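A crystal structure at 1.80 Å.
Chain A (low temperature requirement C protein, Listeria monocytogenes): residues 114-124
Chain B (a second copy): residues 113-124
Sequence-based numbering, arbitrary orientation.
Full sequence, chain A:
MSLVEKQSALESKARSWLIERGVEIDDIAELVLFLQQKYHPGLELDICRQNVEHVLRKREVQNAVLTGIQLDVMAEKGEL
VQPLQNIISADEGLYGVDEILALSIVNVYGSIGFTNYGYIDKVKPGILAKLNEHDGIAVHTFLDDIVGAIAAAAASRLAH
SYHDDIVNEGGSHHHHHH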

# COMPACT_ATOMS: atom_id res chain seq x y z
N PHE A 114 -7.45 7.30 2.94
CA PHE A 114 -7.19 7.17 1.50
C PHE A 114 -8.01 8.10 0.61
O PHE A 114 -7.45 8.83 -0.20
CB PHE A 114 -7.43 5.72 1.03
CG PHE A 114 -6.42 4.71 1.50
CD1 PHE A 114 -5.28 5.10 2.21
CD2 PHE A 114 -6.59 3.36 1.21
CE1 PHE A 114 -4.33 4.15 2.63
CE2 PHE A 114 -5.65 2.40 1.62
CZ PHE A 114 -4.52 2.80 2.33
N THR A 115 -9.33 8.06 0.74
CA THR A 115 -10.16 8.90 -0.11
C THR A 115 -9.96 10.40 0.08
O THR A 115 -9.98 11.16 -0.89
CB THR A 115 -11.66 8.51 0.02
OG1 THR A 115 -12.04 8.46 1.40
CG2 THR A 115 -11.90 7.14 -0.61
N ASN A 116 -9.74 10.85 1.31
CA ASN A 116 -9.52 12.27 1.54
C ASN A 116 -8.21 12.73 0.91
O ASN A 116 -8.09 13.88 0.47
CB ASN A 116 -9.52 12.61 3.03
CG ASN A 116 -10.93 12.88 3.56
OD1 ASN A 116 -11.83 13.17 2.78
ND2 ASN A 116 -11.10 12.80 4.87
N TYR A 117 -7.24 11.83 0.87
CA TYR A 117 -5.94 12.13 0.27
C TYR A 117 -6.13 12.41 -1.23
O TYR A 117 -5.67 13.43 -1.75
CB TYR A 117 -5.01 10.94 0.49
CG TYR A 117 -3.69 10.98 -0.24
CD1 TYR A 117 -2.83 12.07 -0.13
CD2 TYR A 117 -3.26 9.87 -0.98
CE1 TYR A 117 -1.56 12.05 -0.73
CE2 TYR A 117 -2.01 9.84 -1.58
CZ TYR A 117 -1.16 10.93 -1.45
OH TYR A 117 0.09 10.88 -2.02
N GLY A 118 -6.83 11.50 -1.91
CA GLY A 118 -7.06 11.68 -3.33
C GLY A 118 -7.93 12.89 -3.64
O GLY A 118 -7.62 13.68 -4.52
N TYR A 119 -9.02 13.02 -2.89
CA TYR A 119 -9.96 14.12 -3.08
C TYR A 119 -9.32 15.50 -2.93
O TYR A 119 -9.52 16.38 -3.77
CB TYR A 119 -11.12 13.98 -2.08
CG TYR A 119 -12.09 15.14 -2.08
CD1 TYR A 119 -12.88 15.42 -3.20
CD2 TYR A 119 -12.23 15.95 -0.95
CE1 TYR A 119 -13.78 16.48 -3.19
CE2 TYR A 119 -13.13 17.02 -0.94
CZ TYR A 119 -13.90 17.27 -2.06
OH TYR A 119 -14.80 18.31 -2.06
N ILE A 120 -8.55 15.68 -1.86
CA ILE A 120 -7.94 16.98 -1.63
C ILE A 120 -6.88 17.30 -2.67
O ILE A 120 -6.66 18.46 -3.01
CB ILE A 120 -7.36 17.08 -0.19
CG1 ILE A 120 -7.27 18.56 0.22
CG2 ILE A 120 -5.99 16.41 -0.12
CD1 ILE A 120 -7.10 18.79 1.70
N ASP A 121 -6.23 16.26 -3.19
CA ASP A 121 -5.21 16.46 -4.21
C ASP A 121 -5.84 17.00 -5.50
O ASP A 121 -5.20 17.74 -6.25
CB ASP A 121 -4.49 15.15 -4.52
CG ASP A 121 -3.39 15.32 -5.55
OD1 ASP A 121 -2.41 16.04 -5.24
OD2 ASP A 121 -3.50 14.76 -6.65
N LYS A 122 -7.09 16.63 -5.76
CA LYS A 122 -7.77 17.10 -6.97
C LYS A 122 -8.32 18.51 -6.81
O LYS A 122 -8.18 19.34 -7.71
CB LYS A 122 -8.92 16.16 -7.34
CG LYS A 122 -8.52 15.00 -8.22
CD LYS A 122 -7.91 15.48 -9.53
CE LYS A 122 -7.56 14.31 -10.44
NZ LYS A 122 -6.85 14.76 -11.68
N VAL A 123 -8.94 18.77 -5.67
CA VAL A 123 -9.55 20.07 -5.39
C VAL A 123 -8.52 21.16 -5.07
O VAL A 123 -8.74 22.33 -5.38
CB VAL A 123 -10.54 19.95 -4.21
CG1 VAL A 123 -11.09 21.32 -3.84
CG2 VAL A 123 -11.66 19.00 -4.59
N LYS A 124 -7.42 20.76 -4.45
CA LYS A 124 -6.35 21.68 -4.10
C LYS A 124 -6.81 22.99 -3.46
O LYS A 124 -6.52 24.08 -3.96
CB LYS A 124 -5.51 21.99 -5.34
CG LYS A 124 -4.96 20.75 -6.01
CD LYS A 124 -4.13 21.09 -7.24
CE LYS A 124 -3.60 19.82 -7.89
NZ LYS A 124 -2.75 19.04 -6.96
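Chain B (113-124) GFTNYGYIDKVK

Chain B repeats the fold of chain A here: a single helix in each copy, running through residue 123. Each helix ends the same way. A:Lys124 and B:Lys124 leave helical geometry with positive phi. A:Lys124 NZ donates a hydrogen bond to A:Asp121 O (2.9 Å), and B:Lys124 NZ to B:Asp121 O (2.8 Å).

The two helices cross almost at right angles. The signed crossing angle is -96°, and the axes approach to 6.2 Å. Such a close approach brings backbone against backbone. The backbones meet at residues 115, 118 and 119, and A:Gly118 CA is 4.0 Å from B:Gly118 CA. Neither glycine has a side chain to hold the helices apart. A CB on A:Gly118 would clash with B:Thr115 O, B:Phe114 O and B:Gly118 CA; one on B:Gly118 would clash with A:Thr115 O and A:Gly118 CA. The gap left by B:Gly118 admits the chain A backbone: A:Thr115 O lies 3.4 Å from B:Gly118 CA.

Around the glycines, side chains close the contact. A:Thr115 is a knob, seated among B:Tyr117, B:Gly118, B:Asp121 and B:Lys122. B:Thr115 packs against A:Lys122, with B:Thr115 CG2 3.1 Å from A:Lys122 CG. The threonines differ in rotamer, p in chain A and m in chain B. B:Thr115 OG1 donates a hydrogen bond to A:Asp121 OD2 at 2.8 Å, the only one between the stretches.

A:Tyr119 and B:Tyr119 also meet at the crossing, with A:Tyr119 CD1 3.6 Å from B:Tyr119 CD1. B:Lys122 lays its CB over one face of the A:Tyr119 ring, 4.1 Å from the centroid. A:Val123 CG2 sits at the edge of the B:Tyr119 ring, 4.2 Å from B:Tyr119 CE1. Farther out, A:Lys122 CE reaches B:Asn116 OD1 at 3.1 Å, and B:Lys122 CE reaches A:Asn116 OD1 at 3.4 Å. A:Ile120 and B:Ile120 point away from the partner helix. The contact buries 720 Å², both sides summed.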

# COMPACT_ATOMS: atom_id res chain seq x y z
N GLY B 113 -3.16 6.57 -10.00
CA GLY B 113 -4.59 6.38 -9.97
C GLY B 113 -5.17 6.71 -8.60
O GLY B 113 -6.39 6.86 -8.47
N PHE B 114 -4.31 6.84 -7.59
CA PHE B 114 -4.75 7.15 -6.22
C PHE B 114 -5.66 8.37 -6.14
O PHE B 114 -6.72 8.33 -5.52
CB PHE B 114 -3.55 7.39 -5.28
CG PHE B 114 -2.70 6.18 -5.03
CD1 PHE B 114 -3.10 4.91 -5.44
CD2 PHE B 114 -1.48 6.31 -4.37
CE1 PHE B 114 -2.30 3.79 -5.19
CE2 PHE B 114 -0.68 5.20 -4.11
CZ PHE B 114 -1.09 3.93 -4.53
N THR B 115 -5.23 9.46 -6.76
CA THR B 115 -6.00 10.70 -6.75
C THR B 115 -7.43 10.56 -7.26
O THR B 115 -8.38 10.94 -6.56
CB THR B 115 -5.29 11.79 -7.58
OG1 THR B 115 -4.02 12.08 -7.00
CG2 THR B 115 -6.12 13.05 -7.63
N ASN B 116 -7.58 10.02 -8.47
CA ASN B 116 -8.91 9.85 -9.05
C ASN B 116 -9.81 8.94 -8.23
O ASN B 116 -11.02 9.14 -8.17
CB ASN B 116 -8.82 9.34 -10.49
CG ASN B 116 -8.56 10.46 -11.48
OD1 ASN B 116 -8.96 11.61 -11.26
ND2 ASN B 116 -7.90 10.14 -12.59
N TYR B 117 -9.22 7.93 -7.59
CA TYR B 117 -10.00 7.02 -6.76
C TYR B 117 -10.60 7.79 -5.59
O TYR B 117 -11.80 7.70 -5.33
CB TYR B 117 -9.14 5.87 -6.24
CG TYR B 117 -9.76 5.17 -5.05
CD1 TYR B 117 -11.04 4.61 -5.13
CD2 TYR B 117 -9.09 5.11 -3.83
CE1 TYR B 117 -11.64 4.00 -4.02
CE2 TYR B 117 -9.68 4.51 -2.71
CZ TYR B 117 -10.95 3.96 -2.81
OH TYR B 117 -11.54 3.40 -1.69
N GLY B 118 -9.77 8.55 -4.87
CA GLY B 118 -10.27 9.31 -3.73
C GLY B 118 -11.25 10.39 -4.15
O GLY B 118 -12.29 10.58 -3.52
N TYR B 119 -10.93 11.09 -5.23
CA TYR B 119 -11.80 12.16 -5.70
C TYR B 119 -13.19 11.64 -6.08
O TYR B 119 -14.20 12.17 -5.63
CB TYR B 119 -11.16 12.85 -6.90
CG TYR B 119 -12.02 13.95 -7.47
CD1 TYR B 119 -12.26 15.12 -6.75
CD2 TYR B 119 -12.62 13.81 -8.72
CE1 TYR B 119 -13.07 16.12 -7.25
CE2 TYR B 119 -13.45 14.81 -9.24
CZ TYR B 119 -13.66 15.96 -8.49
OH TYR B 119 -14.48 16.95 -8.99
N ILE B 120 -13.23 10.59 -6.89
CA ILE B 120 -14.51 10.05 -7.32
C ILE B 120 -15.28 9.44 -6.15
O ILE B 120 -16.51 9.51 -6.11
CB ILE B 120 -14.31 8.99 -8.45
CG1 ILE B 120 -15.56 8.94 -9.33
CG2 ILE B 120 -14.01 7.62 -7.86
CD1 ILE B 120 -15.74 10.16 -10.20
N ASP B 121 -14.57 8.85 -5.20
CA ASP B 121 -15.23 8.25 -4.04
C ASP B 121 -15.87 9.32 -3.15
O ASP B 121 -16.86 9.05 -2.47
CB ASP B 121 -14.24 7.44 -3.21
CG ASP B 121 -14.91 6.74 -2.03
OD1 ASP B 121 -15.67 5.77 -2.27
OD2 ASP B 121 -14.69 7.15 -0.88
N LYS B 122 -15.31 10.53 -3.14
CA LYS B 122 -15.89 11.58 -2.31
C LYS B 122 -17.04 12.30 -3.01
O LYS B 122 -18.06 12.58 -2.39
CB LYS B 122 -14.82 12.59 -1.88
CG LYS B 122 -13.69 12.00 -1.05
CD LYS B 122 -14.17 11.36 0.26
CE LYS B 122 -14.77 12.39 1.22
NZ LYS B 122 -15.10 11.77 2.54
N VAL B 123 -16.87 12.57 -4.30
CA VAL B 123 -17.90 13.27 -5.07
C VAL B 123 -19.10 12.36 -5.38
O VAL B 123 -20.24 12.81 -5.40
CB VAL B 123 -17.32 13.81 -6.38
CG1 VAL B 123 -18.39 14.57 -7.17
CG2 VAL B 123 -16.14 14.73 -6.08
N LYS B 124 -18.81 11.09 -5.63
CA LYS B 124 -19.82 10.07 -5.93
C LYS B 124 -20.81 10.41 -7.04
O LYS B 124 -22.03 10.37 -6.84
CB LYS B 124 -20.59 9.70 -4.66
CG LYS B 124 -19.72 9.13 -3.55
CD LYS B 124 -20.55 8.67 -2.36
CE LYS B 124 -19.66 8.20 -1.21
NZ LYS B 124 -18.74 7.10 -1.63